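Long-range contact in ferritin like protein (Caulobacter vibrioides, PDB 3HL1), which is of unknown function but belongs to the ferritin-like family and is probably a metal-binding protein: residues I19-L33 and I47-V61. Sequence-based numbering, arbitrary orientation. Where two conformers were deposited one is given.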
ATOM      1  N   ILE A  19       0.558   0.674  -7.800  1.00 30.48           N
ATOM      2  CA  ILE A  19       0.789  -0.585  -7.112  1.00 30.32           C
ATOM      3  C   ILE A  19       2.044  -0.522  -6.233  1.00 32.46           C
ATOM      4  O   ILE A  19       2.045  -1.077  -5.142  1.00 31.23           O
ATOM      5  CB  ILE A  19       0.721  -1.810  -8.057  1.00 32.51           C
ATOM      6  CG1 ILE A  19       0.055  -2.987  -7.279  1.00 36.72           C
ATOM      7  CG2 ILE A  19       2.053  -2.100  -8.527  1.00 30.49           C
ATOM      8  CD1 ILE A  19      -0.378  -4.111  -8.086  1.00 33.36           C
ATOM      9  N   ASP A  20       3.084   0.185  -6.683  1.00 30.03           N
ATOM     10  CA  ASP A  20       4.324   0.324  -5.881  1.00 29.34           C
ATOM     11  C   ASP A  20       4.035   1.042  -4.568  1.00 30.92           C
ATOM     12  O   ASP A  20       4.554   0.667  -3.510  1.00 31.47           O
ATOM     13  CB  ASP A  20       5.388   1.088  -6.632  1.00 31.60           C
ATOM     14  CG  ASP A  20       6.010   0.291  -7.791  1.00 27.66           C
ATOM     15  OD1 ASP A  20       5.747  -0.887  -7.951  1.00 35.40           O
ATOM     16  OD2 ASP A  20       6.695   0.974  -8.553  1.00 31.61           O
ATOM     17  N   LEU A  21       3.166   2.048  -4.622  1.00 31.63           N
ATOM     18  CA  LEU A  21       2.846   2.814  -3.424  1.00 32.35           C
ATOM     19  C   LEU A  21       2.029   1.960  -2.491  1.00 30.40           C
ATOM     20  O   LEU A  21       2.332   1.864  -1.289  1.00 30.11           O
ATOM     21  CB  LEU A  21       2.105   4.114  -3.769  1.00 30.37           C
ATOM     22  CG  LEU A  21       1.640   4.999  -2.565  1.00 36.18           C
ATOM     23  CD1 LEU A  21       2.715   5.335  -1.553  1.00 34.15           C
ATOM     24  CD2 LEU A  21       1.097   6.285  -3.097  1.00 35.18           C
ATOM     25  N   GLU A  22       1.023   1.252  -3.020  1.00 31.37           N
ATOM     26  CA  GLU A  22       0.194   0.377  -2.141  1.00 32.89           C
ATOM     27  C   GLU A  22       1.090  -0.676  -1.471  1.00 34.67           C
ATOM     28  O   GLU A  22       0.986  -0.954  -0.287  1.00 33.08           O
ATOM     29  CB  GLU A  22      -0.967  -0.329  -2.910  1.00 34.38           C
ATOM     30  CG  GLU A  22      -1.963   0.644  -3.554  1.00 35.97           C
ATOM     31  CD  GLU A  22      -2.880   1.412  -2.580  1.00 34.02           C
ATOM     32  OE1 GLU A  22      -3.053   0.944  -1.440  1.00 42.56           O
ATOM     33  OE2 GLU A  22      -3.488   2.431  -3.030  1.00 36.29           O
ATOM     34  N   LEU A  23       1.955  -1.294  -2.257  1.00 32.63           N
ATOM     35  CA  LEU A  23       2.867  -2.316  -1.733  1.00 32.13           C
ATOM     36  C   LEU A  23       3.803  -1.736  -0.658  1.00 32.26           C
ATOM     37  O   LEU A  23       4.065  -2.371   0.395  1.00 33.25           O
ATOM     38  CB  LEU A  23       3.722  -2.893  -2.876  1.00 31.45           C
ATOM     39  CG  LEU A  23       4.648  -4.054  -2.418  1.00 41.95           C
ATOM     40  CD1 LEU A  23       3.832  -5.184  -1.790  1.00 33.24           C
ATOM     41  CD2 LEU A  23       5.511  -4.610  -3.518  1.00 37.48           C
ATOM     42  N   TRP A  24       4.358  -0.550  -0.934  1.00 33.52           N
ATOM     43  CA  TRP A  24       5.220   0.121   0.034  1.00 31.71           C
ATOM     44  C   TRP A  24       4.581   0.229   1.430  1.00 30.77           C
ATOM     45  O   TRP A  24       5.259   0.030   2.412  1.00 30.08           O
ATOM     46  CB  TRP A  24       5.674   1.480  -0.488  1.00 36.71           C
ATOM     47  CG  TRP A  24       6.619   2.191   0.364  1.00 31.74           C
ATOM     48  CD1 TRP A  24       7.962   2.258   0.205  1.00 32.06           C
ATOM     49  CD2 TRP A  24       6.303   3.049   1.447  1.00 30.67           C
ATOM     50  NE1 TRP A  24       8.518   3.005   1.185  1.00 32.86           N
ATOM     51  CE2 TRP A  24       7.525   3.535   1.953  1.00 33.55           C
ATOM     52  CE3 TRP A  24       5.103   3.416   2.086  1.00 33.26           C
ATOM     53  CZ2 TRP A  24       7.595   4.385   3.046  1.00 34.26           C
ATOM     54  CZ3 TRP A  24       5.175   4.275   3.181  1.00 35.75           C
ATOM     55  CH2 TRP A  24       6.406   4.740   3.652  1.00 35.38           C
ATOM     56  N   THR A  25       3.282   0.485   1.524  1.00 30.56           N
ATOM     57  CA  THR A  25       2.609   0.614   2.789  1.00 28.72           C
ATOM     58  C   THR A  25       2.498  -0.702   3.534  1.00 27.80           C
ATOM     59  O   THR A  25       2.374  -0.689   4.730  1.00 32.06           O
ATOM     60  CB  THR A  25       1.184   1.181   2.678  1.00 28.51           C
ATOM     61  OG1 THR A  25       0.360   0.189   2.065  1.00 31.87           O
ATOM     62  CG2 THR A  25       1.127   2.513   1.881  1.00 27.36           C
ATOM     63  N   ILE A  26       2.509  -1.847   2.841  1.00 28.27           N
ATOM     64  CA  ILE A  26       2.227  -3.121   3.479  1.00 28.52           C
ATOM     65  C   ILE A  26       3.319  -3.531   4.491  1.00 28.64           C
ATOM     66  O   ILE A  26       2.998  -3.755   5.671  1.00 28.88           O
ATOM     67  CB  ILE A  26       1.864  -4.220   2.416  1.00 27.63           C
ATOM     68  CG1 ILE A  26       0.513  -3.805   1.769  1.00 31.54           C
ATOM     69  CG2 ILE A  26       1.803  -5.613   3.062  1.00 28.55           C
ATOM     70  CD1 ILE A  26       0.147  -4.505   0.517  1.00 26.31           C
ATOM     71  N   PRO A  27       4.605  -3.657   4.049  1.00 30.82           N
ATOM     72  CA  PRO A  27       5.643  -3.880   5.055  1.00 28.83           C
ATOM     73  C   PRO A  27       5.749  -2.806   6.127  1.00 28.60           C
ATOM     74  O   PRO A  27       6.024  -3.142   7.276  1.00 30.24           O
ATOM     75  CB  PRO A  27       6.937  -4.036   4.227  1.00 28.88           C
ATOM     76  CG  PRO A  27       6.473  -4.466   2.882  1.00 29.92           C
ATOM     77  CD  PRO A  27       5.185  -3.683   2.687  1.00 25.12           C
ATOM     78  N   TYR A  28       5.479  -1.530   5.780  1.00 27.82           N
ATOM     79  CA  TYR A  28       5.463  -0.456   6.749  1.00 28.03           C
ATOM     80  C   TYR A  28       4.445  -0.721   7.873  1.00 29.36           C
ATOM     81  O   TYR A  28       4.821  -0.673   9.015  1.00 27.39           O
ATOM     82  CB  TYR A  28       5.211   0.925   6.089  1.00 30.41           C
ATOM     83  CG  TYR A  28       5.697   2.087   6.927  1.00 30.42           C
ATOM     84  CD1 TYR A  28       4.875   2.640   7.920  1.00 32.12           C
ATOM     85  CD2 TYR A  28       7.000   2.611   6.768  1.00 25.11           C
ATOM     86  CE1 TYR A  28       5.329   3.696   8.722  1.00 30.67           C
ATOM     87  CE2 TYR A  28       7.461   3.671   7.569  1.00 28.94           C
ATOM     88  CZ  TYR A  28       6.612   4.198   8.526  1.00 33.96           C
ATOM     89  OH  TYR A  28       7.052   5.160   9.321  1.00 28.17           O
ATOM     90  N   TYR A  29       3.189  -0.924   7.527  1.00 27.51           N
ATOM     91  CA  TYR A  29       2.122  -1.168   8.445  1.00 27.53           C
ATOM     92  C   TYR A  29       2.314  -2.490   9.178  1.00 28.27           C
ATOM     93  O   TYR A  29       1.985  -2.593  10.338  1.00 28.86           O
ATOM     94  CB  TYR A  29       0.770  -1.202   7.731  1.00 26.33           C
ATOM     95  CG  TYR A  29       0.252   0.106   7.158  1.00 27.59           C
ATOM     96  CD1 TYR A  29       1.059   1.258   7.069  1.00 29.73           C
ATOM     97  CD2 TYR A  29      -0.976   0.123   6.486  1.00 33.71           C
ATOM     98  CE1 TYR A  29       0.584   2.425   6.491  1.00 31.93           C
ATOM     99  CE2 TYR A  29      -1.426   1.278   5.834  1.00 32.29           C
ATOM    100  CZ  TYR A  29      -0.665   2.424   5.851  1.00 33.44           C
ATOM    101  OH  TYR A  29      -1.125   3.568   5.181  1.00 35.22           O
ATOM    102  N   LEU A  30       2.766  -3.525   8.480  1.00 26.59           N
ATOM    103  CA  LEU A  30       2.970  -4.831   9.096  1.00 28.24           C
ATOM    104  C   LEU A  30       4.031  -4.771  10.182  1.00 29.59           C
ATOM    105  O   LEU A  30       3.889  -5.396  11.261  1.00 28.23           O
ATOM    106  CB  LEU A  30       3.375  -5.892   8.057  1.00 31.77           C
ATOM    107  CG  LEU A  30       2.258  -6.484   7.173  1.00 28.29           C
ATOM    108  CD1 LEU A  30       2.877  -7.345   6.014  1.00 29.76           C
ATOM    109  CD2 LEU A  30       1.186  -7.244   8.035  1.00 27.39           C
ATOM    110  N   THR A  31       5.105  -4.045   9.894  1.00 27.85           N
ATOM    111  CA  THR A  31       6.218  -3.837  10.835  1.00 29.26           C
ATOM    112  C   THR A  31       5.726  -3.161  12.115  1.00 28.93           C
ATOM    113  O   THR A  31       6.030  -3.649  13.199  1.00 30.90           O
ATOM    114  CB  THR A  31       7.386  -3.089  10.170  1.00 27.36           C
ATOM    115  OG1 THR A  31       7.812  -3.875   9.050  1.00 28.79           O
ATOM    116  CG2 THR A  31       8.559  -2.911  11.187  1.00 30.87           C
ATOM    117  N   VAL A  32       4.911  -2.113  11.979  1.00 27.91           N
ATOM    118  CA  VAL A  32       4.234  -1.475  13.153  1.00 24.16           C
ATOM    119  C   VAL A  32       3.313  -2.445  13.848  1.00 28.76           C
ATOM    120  O   VAL A  32       3.373  -2.574  15.061  1.00 28.68           O
ATOM    121  CB  VAL A  32       3.463  -0.197  12.738  1.00 22.87           C
ATOM    122  CG1 VAL A  32       2.608   0.384  13.896  1.00 29.64           C
ATOM    123  CG2 VAL A  32       4.481   0.790  12.153  1.00 23.57           C
ATOM    124  N   LEU A  33       2.455  -3.118  13.093  1.00 28.64           N
ATOM    125  CA  LEU A  33       1.496  -4.062  13.670  1.00 29.26           C
ATOM    126  C   LEU A  33       2.144  -5.060  14.605  1.00 29.30           C
ATOM    127  O   LEU A  33       1.785  -5.189  15.752  1.00 31.02           O
ATOM    128  CB  LEU A  33       0.775  -4.847  12.559  1.00 29.51           C
ATOM    129  CG  LEU A  33      -0.308  -5.824  12.930  1.00 27.28           C
ATOM    130  CD1 LEU A  33      -1.479  -5.078  13.725  1.00 33.72           C
ATOM    131  CD2 LEU A  33      -0.791  -6.654  11.699  1.00 30.39           C
ATOM    132  N   ILE A  47      -4.902  -1.425  12.891  1.00 32.68           N
ATOM    133  CA  ILE A  47      -3.839  -1.570  11.888  1.00 32.98           C
ATOM    134  C   ILE A  47      -3.952  -2.841  11.031  1.00 29.70           C
ATOM    135  O   ILE A  47      -3.728  -2.822   9.808  1.00 31.26           O
ATOM    136  CB  ILE A  47      -2.440  -1.451  12.536  1.00 34.82           C
ATOM    137  CG1 ILE A  47      -2.259  -0.030  13.060  1.00 33.29           C
ATOM    138  CG2 ILE A  47      -1.305  -1.760  11.501  1.00 30.78           C
ATOM    139  CD1 ILE A  47      -0.980   0.185  13.961  1.00 33.92           C
ATOM    140  N   GLN A  48      -4.269  -3.948  11.683  1.00 28.72           N
ATOM    141  CA  GLN A  48      -4.480  -5.199  11.011  1.00 28.71           C
ATOM    142  C   GLN A  48      -5.534  -5.089   9.918  1.00 28.43           C
ATOM    143  O   GLN A  48      -5.300  -5.503   8.786  1.00 29.91           O
ATOM    144  CB  GLN A  48      -4.862  -6.245  12.039  1.00 32.13           C
ATOM    145  CG  GLN A  48      -5.007  -7.616  11.490  1.00 34.91           C
ATOM    146  CD  GLN A  48      -5.429  -8.572  12.579  1.00 46.39           C
ATOM    147  OE1 GLN A  48      -4.752  -9.544  12.834  1.00 48.34           O
ATOM    148  NE2 GLN A  48      -6.497  -8.240  13.282  1.00 48.12           N
ATOM    149  N   ALA A  49      -6.675  -4.489  10.217  1.00 31.24           N
ATOM    150  CA  ALA A  49      -7.735  -4.361   9.236  1.00 32.48           C
ATOM    151  C   ALA A  49      -7.238  -3.488   8.071  1.00 33.54           C
ATOM    152  O   ALA A  49      -7.478  -3.809   6.895  1.00 29.87           O
ATOM    153  CB  ALA A  49      -9.033  -3.792   9.880  1.00 33.30           C
ATOM    154  N   ALA A  50      -6.483  -2.432   8.393  1.00 35.18           N
ATOM    155  CA  ALA A  50      -5.925  -1.534   7.376  1.00 31.69           C
ATOM    156  C   ALA A  50      -4.955  -2.225   6.434  1.00 33.02           C
ATOM    157  O   ALA A  50      -4.974  -1.994   5.221  1.00 31.48           O
ATOM    158  CB  ALA A  50      -5.204  -0.293   8.028  1.00 27.58           C
ATOM    159  N   VAL A  51      -4.108  -3.073   6.981  1.00 31.38           N
ATOM    160  CA  VAL A  51      -3.130  -3.875   6.223  0.50 32.70           C
ATOM    161  C   VAL A  51      -3.839  -4.757   5.194  1.00 33.06           C
ATOM    162  O   VAL A  51      -3.463  -4.858   4.021  1.00 32.40           O
ATOM    163  CB  VAL A  51      -2.333  -4.848   7.120  0.50 32.54           C
ATOM    164  CG1 VAL A  51      -1.646  -5.947   6.252  0.50 28.52           C
ATOM    165  CG2 VAL A  51      -1.318  -4.103   7.936  0.50 24.19           C
ATOM    166  N   TYR A  52      -4.888  -5.421   5.650  1.00 30.71           N
ATOM    167  CA  TYR A  52      -5.690  -6.274   4.802  1.00 35.09           C
ATOM    168  C   TYR A  52      -6.334  -5.463   3.684  1.00 34.07           C
ATOM    169  O   TYR A  52      -6.405  -5.928   2.566  1.00 35.56           O
ATOM    170  CB  TYR A  52      -6.785  -7.003   5.608  1.00 36.97           C
ATOM    171  CG  TYR A  52      -6.263  -8.029   6.628  1.00 50.14           C
ATOM    172  CD1 TYR A  52      -4.935  -8.491   6.606  1.00 59.02           C
ATOM    173  CD2 TYR A  52      -7.110  -8.553   7.603  1.00 60.60           C
ATOM    174  CE1 TYR A  52      -4.464  -9.427   7.535  1.00 56.55           C
ATOM    175  CE2 TYR A  52      -6.657  -9.515   8.532  1.00 55.66           C
ATOM    176  CZ  TYR A  52      -5.339  -9.945   8.481  1.00 55.97           C
ATOM    177  OH  TYR A  52      -4.904 -10.878   9.397  1.00 59.18           O
ATOM    178  N   GLN A  53      -6.784  -4.245   3.982  1.00 34.43           N
ATOM    179  CA  GLN A  53      -7.307  -3.361   2.945  1.00 33.20           C
ATOM    180  C   GLN A  53      -6.240  -2.926   1.947  1.00 32.45           C
ATOM    181  O   GLN A  53      -6.516  -2.807   0.740  1.00 35.52           O
ATOM    182  CB  GLN A  53      -7.991  -2.149   3.549  1.00 31.75           C
ATOM    183  CG  GLN A  53      -9.203  -2.572   4.342  1.00 40.09           C
ATOM    184  CD  GLN A  53     -10.106  -1.412   4.686  1.00 38.56           C
ATOM    185  OE1 GLN A  53      -9.653  -0.276   4.874  1.00 42.25           O
ATOM    186  NE2 GLN A  53     -11.389  -1.690   4.761  1.00 46.80           N
ATOM    187  N   GLU A  54      -5.021  -2.709   2.412  1.00 31.74           N
ATOM    188  CA  GLU A  54      -3.940  -2.357   1.462  1.00 28.72           C
ATOM    189  C   GLU A  54      -3.701  -3.473   0.473  1.00 32.32           C
ATOM    190  O   GLU A  54      -3.475  -3.211  -0.691  1.00 31.47           O
ATOM    191  CB  GLU A  54      -2.627  -2.007   2.189  1.00 29.22           C
ATOM    192  CG  GLU A  54      -2.690  -0.744   2.989  1.00 36.80           C
ATOM    193  CD  GLU A  54      -2.955   0.487   2.095  1.00 42.19           C
ATOM    194  OE1 GLU A  54      -2.078   0.892   1.327  1.00 58.28           O
ATOM    195  OE2 GLU A  54      -4.046   1.037   2.158  1.00 41.28           O
HETATM  196  N   MSE A  55      -3.715  -4.718   0.949  1.00 31.19           N
HETATM  197  CA  MSE A  55      -3.520  -5.898   0.099  0.50 34.39           C
HETATM  198  C   MSE A  55      -4.604  -5.984  -0.957  1.00 32.71           C
HETATM  199  O   MSE A  55      -4.321  -6.203  -2.138  1.00 36.63           O
HETATM  200  CB  MSE A  55      -3.510  -7.164   0.960  0.50 32.72           C
HETATM  201  CG  MSE A  55      -2.269  -7.262   1.834  0.50 31.07           C
HETATM  202 SE   MSE A  55      -2.494  -8.613   3.228  0.38 39.22          SE
HETATM  203  CE  MSE A  55      -0.938  -8.292   4.166  0.50 28.52           C
ATOM    204  N   LEU A  56      -5.844  -5.781  -0.533  1.00 32.38           N
ATOM    205  CA  LEU A  56      -6.963  -5.652  -1.450  1.00 30.63           C
ATOM    206  C   LEU A  56      -6.720  -4.541  -2.478  1.00 30.73           C
ATOM    207  O   LEU A  56      -6.970  -4.768  -3.663  1.00 31.61           O
ATOM    208  CB  LEU A  56      -8.293  -5.419  -0.691  1.00 32.95           C
ATOM    209  CG  LEU A  56      -9.469  -5.061  -1.599  1.00 34.82           C
ATOM    210  CD1 LEU A  56      -9.820  -6.307  -2.411  1.00 31.84           C
ATOM    211  CD2 LEU A  56     -10.690  -4.471  -0.881  1.00 34.26           C
ATOM    212  N   HIS A  57      -6.212  -3.375  -2.049  1.00 30.08           N
ATOM    213  CA  HIS A  57      -5.944  -2.291  -2.979  1.00 29.82           C
ATOM    214  C   HIS A  57      -4.978  -2.739  -4.045  1.00 30.34           C
ATOM    215  O   HIS A  57      -5.184  -2.419  -5.225  1.00 29.97           O
ATOM    216  CB  HIS A  57      -5.430  -1.008  -2.316  1.00 30.61           C
ATOM    217  CG  HIS A  57      -6.376  -0.406  -1.335  1.00 31.76           C
ATOM    218  ND1 HIS A  57      -6.015   0.635  -0.502  1.00 33.45           N
ATOM    219  CD2 HIS A  57      -7.638  -0.747  -0.998  1.00 32.50           C
ATOM    220  CE1 HIS A  57      -7.035   0.914   0.293  1.00 33.05           C
ATOM    221  NE2 HIS A  57      -8.028   0.090   0.018  1.00 33.36           N
ATOM    222  N   ALA A  58      -3.918  -3.440  -3.640  1.00 31.90           N
ATOM    223  CA  ALA A  58      -2.932  -3.961  -4.594  1.00 29.92           C
ATOM    224  C   ALA A  58      -3.602  -4.833  -5.653  1.00 32.06           C
ATOM    225  O   ALA A  58      -3.358  -4.663  -6.857  1.00 31.86           O
ATOM    226  CB  ALA A  58      -1.775  -4.717  -3.866  1.00 31.31           C
ATOM    227  N   GLN A  59      -4.427  -5.777  -5.210  1.00 31.37           N
ATOM    228  CA  GLN A  59      -5.196  -6.628  -6.107  1.00 34.02           C
ATOM    229  C   GLN A  59      -6.084  -5.843  -7.089  1.00 33.42           C
ATOM    230  O   GLN A  59      -6.154  -6.177  -8.272  1.00 30.42           O
ATOM    231  CB  GLN A  59      -6.064  -7.604  -5.294  1.00 34.00           C
ATOM    232  CG  GLN A  59      -7.102  -8.334  -6.151  1.00 41.19           C
ATOM    233  CD  GLN A  59      -7.887  -9.350  -5.377  1.00 41.53           C
ATOM    234  OE1 GLN A  59      -7.326 -10.352  -4.925  1.00 50.65           O
ATOM    235  NE2 GLN A  59      -9.199  -9.103  -5.216  1.00 54.93           N
ATOM    236  N   LEU A  60      -6.754  -4.813  -6.588  1.00 30.62           N
ATOM    237  CA  LEU A  60      -7.670  -3.999  -7.397  1.00 27.88           C
ATOM    238  C   LEU A  60      -6.928  -3.234  -8.436  1.00 29.18           C
ATOM    239  O   LEU A  60      -7.403  -3.123  -9.592  1.00 29.78           O
ATOM    240  CB  LEU A  60      -8.499  -3.056  -6.503  1.00 26.93           C
ATOM    241  CG  LEU A  60      -9.448  -3.763  -5.488  1.00 32.58           C
ATOM    242  CD1 LEU A  60     -10.317  -2.719  -4.773  1.00 34.41           C
ATOM    243  CD2 LEU A  60     -10.293  -4.789  -6.168  1.00 31.85           C
ATOM    244  N   VAL A  61      -5.780  -2.678  -8.059  1.00 29.25           N
ATOM    245  CA  VAL A  61      -4.947  -1.996  -9.014  1.00 30.01           C
ATOM    246  C   VAL A  61      -4.487  -2.977 -10.098  1.00 30.00           C
ATOM    247  O   VAL A  61      -4.570  -2.663 -11.257  1.00 31.30           O
ATOM    248  CB  VAL A  61      -3.744  -1.234  -8.387  1.00 30.65           C
ATOM    249  CG1 VAL A  61      -2.817  -0.717  -9.506  1.00 33.33           C
ATOM    250  CG2 VAL A  61      -4.225  -0.046  -7.538  1.00 30.07           C
TER
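Glu54 packs as a knob into a hole on helix 19-33 formed by Glu22, Thr25, Ile26 and Tyr29. Bent at chi2 (-63°), it brings OE1 within 2.6 Å of Thr25 OG1. That hydroxyl also lies close to Glu22 O in its own helix, and its single proton could serve either acceptor. Glu22 crosses Glu54 at about a right angle, and the two acceptors Glu22 OE1 and Glu54 OE1 stand only 2.9 Å apart without a hydrogen bond. Glu22 OE1 also accepts a bent hydrogen bond from His57 ND1 (3.1 Å, 140° at the hydrogen). The oxygen lies in the imidazole plane, at the ring edge, whereas the nitrogen meets the carboxylate from above its plane, the two flat groups being nearly perpendicular. Tyr148 OH is hydrogen-bonded to Glu22 OE2, and Gln205 OE1 to His57 NE2, which fixes both groups from outside the pair. An unidentified molecule, probably from the crystallisation liquor, is hydrogen-bonded to OE2 of both glutamates, marking the pocket.

Apolar packing flanks this polar centre along the antiparallel pair, whose axes approach to 8.9 Å. Ile26, sliding past Glu54 in the opposite direction, puts CG1 against Glu54 CB. In the conformer given, Val51 forks at the Tyr29–Leu30 step: CG2 reaches Tyr29 CB and lies at the edge of the phenol ring, and CG1 packs on Leu30 CD2. Farther along, Ile47 uses CD1 against Val32 CG1 and CG2 against Leu33 CB; at the other end Ile19 CB touches Val61 CG1. Neighbouring antiparallel helices that direct glutamates and a histidine into a shared buried pocket are characteristic of the ferritin-like helical bundle, and the pocket is consistent with a metal site of that family.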